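Phage-like element PBSX protein XkdH (Bacillus subtilis, PDB 3F3B) is of unknown function but belongs to a defective-prophage element and a family placed in a phage barrel clan, consistent with a structural role in a phage-like particle. Local coordinates at residues I13-A18 and P43-V48; R83-I88 and I96-K101. One frame throughout, in Å; residues are numbered along the deposited sequence.

Contact 1 (I13-A18 and P43-V48)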
loop_
_atom_site.group_PDB
_atom_site.type_symbol
_atom_site.label_atom_id
_atom_site.label_comp_id
_atom_site.label_asym_id
_atom_site.label_seq_id
_atom_site.Cartn_x
_atom_site.Cartn_y
_atom_site.Cartn_z
ATOM N N ILE A 13 -4.371 3.755 5.163
ATOM C CA ILE A 13 -3.044 3.182 5.111
ATOM C C ILE A 13 -2.797 2.240 6.292
ATOM O O ILE A 13 -3.188 2.529 7.420
ATOM C CB ILE A 13 -1.989 4.311 5.108
ATOM C CG1 ILE A 13 -2.302 5.310 3.989
ATOM C CG2 ILE A 13 -0.611 3.738 4.881
ATOM C CD1 ILE A 13 -1.431 6.570 4.000
ATOM N N TYR A 14 -2.146 1.116 6.011
ATOM C CA TYR A 14 -1.816 0.106 7.015
ATOM C C TYR A 14 -0.322 -0.156 6.944
ATOM O O TYR A 14 0.214 -0.439 5.868
ATOM C CB TYR A 14 -2.526 -1.225 6.725
ATOM C CG TYR A 14 -4.034 -1.167 6.692
ATOM C CD1 TYR A 14 -4.796 -1.840 7.649
ATOM C CD2 TYR A 14 -4.701 -0.464 5.689
ATOM C CE1 TYR A 14 -6.190 -1.816 7.604
ATOM C CE2 TYR A 14 -6.088 -0.428 5.634
ATOM C CZ TYR A 14 -6.830 -1.104 6.592
ATOM O OH TYR A 14 -8.207 -1.053 6.545
ATOM N N HIS A 15 0.345 -0.095 8.089
ATOM C CA HIS A 15 1.774 -0.338 8.132
ATOM C C HIS A 15 2.098 -1.775 8.517
ATOM O O HIS A 15 1.403 -2.380 9.334
ATOM C CB HIS A 15 2.433 0.598 9.136
ATOM C CG HIS A 15 2.188 2.045 8.866
ATOM N ND1 HIS A 15 2.256 2.587 7.600
ATOM C CD2 HIS A 15 1.929 3.074 9.703
ATOM C CE1 HIS A 15 2.053 3.889 7.670
ATOM N NE2 HIS A 15 1.852 4.211 8.935
ATOM N N GLU A 16 3.149 -2.324 7.920
ATOM C CA GLU A 16 3.572 -3.670 8.263
ATOM C C GLU A 16 4.015 -3.575 9.722
ATOM O O GLU A 16 4.600 -2.572 10.132
ATOM C CB GLU A 16 4.749 -4.105 7.380
ATOM C CG GLU A 16 4.385 -4.333 5.917
ATOM C CD GLU A 16 3.707 -5.679 5.673
ATOM O OE1 GLU A 16 2.912 -6.117 6.538
ATOM O OE2 GLU A 16 3.957 -6.297 4.612
ATOM N N ALA A 17 3.726 -4.598 10.511
ATOM C CA ALA A 17 4.115 -4.575 11.914
ATOM C C ALA A 17 4.613 -5.936 12.374
ATOM O O ALA A 17 4.176 -6.973 11.873
ATOM C CB ALA A 17 2.931 -4.126 12.781
ATOM N N ALA A 18 5.549 -5.925 13.317
ATOM C CA ALA A 18 6.089 -7.164 13.857
ATOM C C ALA A 18 5.049 -7.704 14.829
ATOM O O ALA A 18 4.595 -6.982 15.721
ATOM C CB ALA A 18 7.400 -6.903 14.576
ATOM N N PRO A 43 -7.097 0.491 10.108
ATOM C CA PRO A 43 -6.160 1.426 9.487
ATOM C C PRO A 43 -5.338 2.209 10.500
ATOM O O PRO A 43 -5.852 2.617 11.548
ATOM C CB PRO A 43 -7.081 2.334 8.682
ATOM C CG PRO A 43 -8.223 1.429 8.336
ATOM C CD PRO A 43 -8.469 0.734 9.629
ATOM N N ASP A 44 -4.060 2.417 10.187
ATOM C CA ASP A 44 -3.196 3.194 11.066
ATOM C C ASP A 44 -3.500 4.666 10.790
ATOM O O ASP A 44 -3.530 5.495 11.696
ATOM C CB ASP A 44 -1.727 2.875 10.788
ATOM C CG ASP A 44 -1.330 1.492 11.282
ATOM O OD1 ASP A 44 -1.522 1.220 12.485
ATOM O OD2 ASP A 44 -0.827 0.676 10.482
ATOM N N GLU A 45 -3.734 4.976 9.521
ATOM C CA GLU A 45 -4.066 6.330 9.096
ATOM C C GLU A 45 -5.386 6.209 8.337
ATOM O O GLU A 45 -5.633 5.212 7.667
ATOM C CB GLU A 45 -2.959 6.896 8.203
ATOM C CG GLU A 45 -1.709 7.329 8.967
ATOM C CD GLU A 45 -0.526 7.608 8.052
ATOM O OE1 GLU A 45 0.312 6.699 7.842
ATOM O OE2 GLU A 45 -0.438 8.739 7.531
ATOM N N GLN A 46 -6.234 7.222 8.438
ATOM C CA GLN A 46 -7.537 7.145 7.797
ATOM C C GLN A 46 -7.890 8.332 6.910
ATOM O O GLN A 46 -7.525 9.474 7.194
ATOM C CB GLN A 46 -8.594 6.991 8.893
ATOM C CG GLN A 46 -9.663 5.967 8.609
ATOM C CD GLN A 46 -10.288 5.411 9.877
ATOM O OE1 GLN A 46 -11.224 4.619 9.815
ATOM N NE2 GLN A 46 -9.767 5.815 11.034
ATOM N N ASP A 47 -8.613 8.043 5.834
ATOM C CA ASP A 47 -9.061 9.068 4.902
ATOM C C ASP A 47 -7.948 10.065 4.559
ATOM O O ASP A 47 -8.134 11.281 4.624
ATOM C CB ASP A 47 -10.275 9.779 5.513
ATOM C CG ASP A 47 -10.942 10.739 4.547
ATOM O OD1 ASP A 47 -11.123 10.362 3.368
ATOM O OD2 ASP A 47 -11.298 11.867 4.964
ATOM N N VAL A 48 -6.786 9.537 4.186
ATOM C CA VAL A 48 -5.640 10.370 3.842
ATOM C C VAL A 48 -5.757 10.890 2.409
ATOM O O VAL A 48 -6.087 10.129 1.493
ATOM C CB VAL A 48 -4.320 9.575 3.972
ATOM C CG1 VAL A 48 -3.132 10.489 3.716
ATOM C CG2 VAL A 48 -4.223 8.956 5.350
HETATM O O HOH W 1 0.769 -1.227 11.864
#
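Ile13 O accepts two backbone N-H groups in succession, from Asp44 N at 2.9 Å and from Glu45 N at 3.3 Å. Asp44 and Glu45 thus both face Ile13, a classic beta bulge in the antiparallel pairing of strand 9-19 with strand 45-46. The Glu45 bond is the straighter at its hydrogen, 170°, whereas Asp44 N lies nearly in line with the carbonyl. Ile13 N returns a bond to Glu45 O, completing the hydrogen-bonded pair.

The bulge also delivers the Asp44 carboxylate to the backbone after the strand: OD2 takes His15 N at 2.8 Å, almost straight. Asp44 CG is anti to its carbonyl carbon (chi1 -72°), on the His15 side. A water donates to this same OD2 and to His15 O, so the carboxylate spans both ends of one residue. The planes of the imidazole and the Asp44 carboxylate are nearly parallel, 13° apart. Glu45 OE1 sits at the imidazole edge, 3.1 Å from His15 NE2, while Glu45 OE2 accepts from Asp81 N and His15 ND1 is hydrogen-bonded to Asp86 OD1. The carboxylates of Asp44, Glu45 and Asp86 round the imidazole would probably stabilise a positive charge on it.

Tyr14 and Pro43 run side by side. Pro43 CA lies over one ring face, offset toward the rim, in a CH-pi contact 3.9 Å from the centroid, and Lys87 makes a cation-pi contact with the same ring. On the buried side, Ile13 and Val48 cross at about a right angle, both resting on Phe76 of strand 66-77, and Ile13 CD1 meets Val48 CG2 at 3.9 Å.

Contact 2 (R83-I88 and I96-K101)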
loop_
_atom_site.group_PDB
_atom_site.type_symbol
_atom_site.label_atom_id
_atom_site.label_comp_id
_atom_site.label_asym_id
_atom_site.label_seq_id
_atom_site.Cartn_x
_atom_site.Cartn_y
_atom_site.Cartn_z
ATOM N N ARG A 83 5.334 4.582 4.517
ATOM C CA ARG A 83 6.370 3.561 4.645
ATOM C C ARG A 83 6.229 2.556 3.512
ATOM O O ARG A 83 5.126 2.259 3.081
ATOM C CB ARG A 83 6.228 2.825 5.978
ATOM C CG ARG A 83 6.181 3.725 7.186
ATOM C CD ARG A 83 5.865 2.928 8.441
ATOM N NE ARG A 83 5.472 3.806 9.536
ATOM C CZ ARG A 83 5.079 3.385 10.733
ATOM N NH1 ARG A 83 5.026 2.088 10.999
ATOM N NH2 ARG A 83 4.718 4.266 11.659
ATOM N N VAL A 84 7.340 2.026 3.019
ATOM C CA VAL A 84 7.235 1.055 1.945
ATOM C C VAL A 84 6.624 -0.226 2.515
ATOM O O VAL A 84 6.782 -0.538 3.699
ATOM C CB VAL A 84 8.608 0.778 1.285
ATOM C CG1 VAL A 84 8.519 -0.421 0.367
ATOM C CG2 VAL A 84 9.035 1.998 0.477
ATOM N N ASN A 85 5.903 -0.940 1.657
ATOM C CA ASN A 85 5.217 -2.164 2.024
ATOM C C ASN A 85 3.941 -1.801 2.762
ATOM O O ASN A 85 3.270 -2.662 3.332
ATOM C CB ASN A 85 6.111 -3.066 2.872
ATOM C CG ASN A 85 7.289 -3.600 2.091
ATOM O OD1 ASN A 85 7.124 -4.197 1.029
ATOM N ND2 ASN A 85 8.492 -3.382 2.610
ATOM N N ASP A 86 3.611 -0.513 2.756
ATOM C CA ASP A 86 2.378 -0.056 3.375
ATOM C C ASP A 86 1.265 -0.603 2.507
ATOM O O ASP A 86 1.455 -0.779 1.299
ATOM C CB ASP A 86 2.245 1.465 3.319
ATOM C CG ASP A 86 2.797 2.147 4.528
ATOM O OD1 ASP A 86 3.217 1.436 5.473
ATOM O OD2 ASP A 86 2.805 3.398 4.525
ATOM N N LYS A 87 0.110 -0.867 3.105
ATOM C CA LYS A 87 -1.038 -1.317 2.330
ATOM C C LYS A 87 -2.008 -0.145 2.329
ATOM O O LYS A 87 -2.365 0.368 3.391
ATOM C CB LYS A 87 -1.722 -2.528 2.968
ATOM C CG LYS A 87 -3.048 -2.896 2.285
ATOM C CD LYS A 87 -3.639 -4.207 2.798
ATOM C CE LYS A 87 -4.056 -4.114 4.259
ATOM N NZ LYS A 87 -4.634 -5.394 4.736
ATOM N N ILE A 88 -2.412 0.309 1.151
ATOM C CA ILE A 88 -3.362 1.405 1.102
ATOM C C ILE A 88 -4.641 0.893 0.461
ATOM O O ILE A 88 -4.606 0.087 -0.473
ATOM C CB ILE A 88 -2.834 2.625 0.300
ATOM C CG1 ILE A 88 -2.806 2.304 -1.197
ATOM C CG2 ILE A 88 -1.449 3.024 0.807
ATOM C CD1 ILE A 88 -2.540 3.513 -2.078
ATOM N N ILE A 96 -0.048 -1.939 -2.564
ATOM C CA ILE A 96 1.133 -1.992 -1.721
ATOM C C ILE A 96 2.138 -0.996 -2.263
ATOM O O ILE A 96 2.324 -0.909 -3.472
ATOM C CB ILE A 96 1.786 -3.388 -1.731
ATOM C CG1 ILE A 96 0.752 -4.448 -1.353
ATOM C CG2 ILE A 96 2.952 -3.421 -0.737
ATOM C CD1 ILE A 96 0.049 -4.162 -0.031
ATOM N N LEU A 97 2.767 -0.230 -1.376
ATOM C CA LEU A 97 3.781 0.730 -1.803
ATOM C C LEU A 97 5.049 -0.086 -2.072
ATOM O O LEU A 97 5.605 -0.695 -1.166
ATOM C CB LEU A 97 4.007 1.778 -0.712
ATOM C CG LEU A 97 2.695 2.418 -0.234
ATOM C CD1 LEU A 97 3.002 3.611 0.649
ATOM C CD2 LEU A 97 1.845 2.852 -1.428
ATOM N N LYS A 98 5.501 -0.102 -3.322
ATOM C CA LYS A 98 6.660 -0.910 -3.685
ATOM C C LYS A 98 7.996 -0.204 -3.742
ATOM O O LYS A 98 8.761 -0.226 -2.777
ATOM C CB LYS A 98 6.410 -1.605 -5.027
ATOM C CG LYS A 98 5.046 -2.286 -5.120
ATOM C CD LYS A 98 4.786 -3.240 -3.958
ATOM C CE LYS A 98 5.662 -4.484 -4.023
ATOM N NZ LYS A 98 5.360 -5.431 -2.911
ATOM N N LEU A 99 8.296 0.393 -4.887
ATOM C CA LEU A 99 9.566 1.086 -5.052
ATOM C C LEU A 99 9.754 2.094 -3.924
ATOM O O LEU A 99 8.798 2.421 -3.211
ATOM C CB LEU A 99 9.616 1.785 -6.415
ATOM C CG LEU A 99 9.628 0.864 -7.641
ATOM C CD1 LEU A 99 10.683 -0.227 -7.436
ATOM C CD2 LEU A 99 8.259 0.235 -7.851
ATOM N N PRO A 100 10.992 2.584 -3.737
ATOM C CA PRO A 100 11.318 3.560 -2.694
ATOM C C PRO A 100 10.492 4.823 -2.854
ATOM O O PRO A 100 10.043 5.138 -3.960
ATOM C CB PRO A 100 12.801 3.829 -2.928
ATOM C CG PRO A 100 13.287 2.541 -3.466
ATOM C CD PRO A 100 12.209 2.172 -4.452
ATOM N N LYS A 101 10.286 5.537 -1.752
ATOM C CA LYS A 101 9.536 6.781 -1.791
ATOM C C LYS A 101 10.544 7.919 -1.848
ATOM O O LYS A 101 11.742 7.702 -1.684
ATOM C CB LYS A 101 8.663 6.936 -0.543
ATOM C CG LYS A 101 9.435 7.125 0.745
ATOM C CD LYS A 101 8.525 7.543 1.890
ATOM C CE LYS A 101 9.333 7.776 3.172
ATOM N NZ LYS A 101 8.526 8.392 4.270
#
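The Asp86 carboxylate stands beside Leu97, whose CD1 reaches Asp86 CB at 3.5 Å and OD2 at 3.9 Å. Arg83 N donates to OD2 from above the carboxylate plane, 56° out of it, and OD1 is taken by His15. Two peptide carbonyls are each met in their own plane: Leu97 O by Asn85 N at 2.8 Å, and Asp86 O by Leu97 N at 3.0 Å. These bonds hold the type II turn Arg83-Asp86, which leads into strand 87-90 and in which Asn85 adopts a positive phi of 78°, against the end of strand 93-97 in the beta hairpin. Ile96 CA adds a CA-H...O contact to Asp86 O.

Leu97 is buried between the turn, Ile88 and strand 107-114. Its CD2 touches Ile88 CG2 at 4.0 Å, the two side chains crossing at about a right angle, and Val110 and Ala112 of strand 107-114 pack against it too. On the face of Lys87 and Ile96, Ile96 CD1 lies 3.8 Å from Lys87 CB in the non-hydrogen-bonded pair. Val84 reaches across to the backbone of 97-99: with CG1 anti to the backbone N (chi1 169°), that methyl sits 3.2 Å from Lys98 O and close to Leu97 O.

Asp86 therefore combines an apolar contact through CB with a carboxylate held by a backbone N-H and an imidazole, an arrangement that would probably favour its negative form although the residue is buried.

Contact 1 closes before contact 2 opens along the chain, yet their centres lie only about 11 Å apart, because strands 9-19 and 87-90 are antiparallel neighbours in one curled sheet. The seam between them has both polar and apolar contacts: Tyr14 N lies 2.7 Å from Lys87 O, a probable hydrogen bond, and Ile13 packs on Ile88. His15 ND1 probably bonds Asp86 OD1 at 2.6 Å, while the His15 ring also packs against the guanidinium of Arg83. His15 and Asp86 thus tie the bulge of contact 1 to the turn of contact 2, joining sequence-distant parts of an all-beta chain that has no helix.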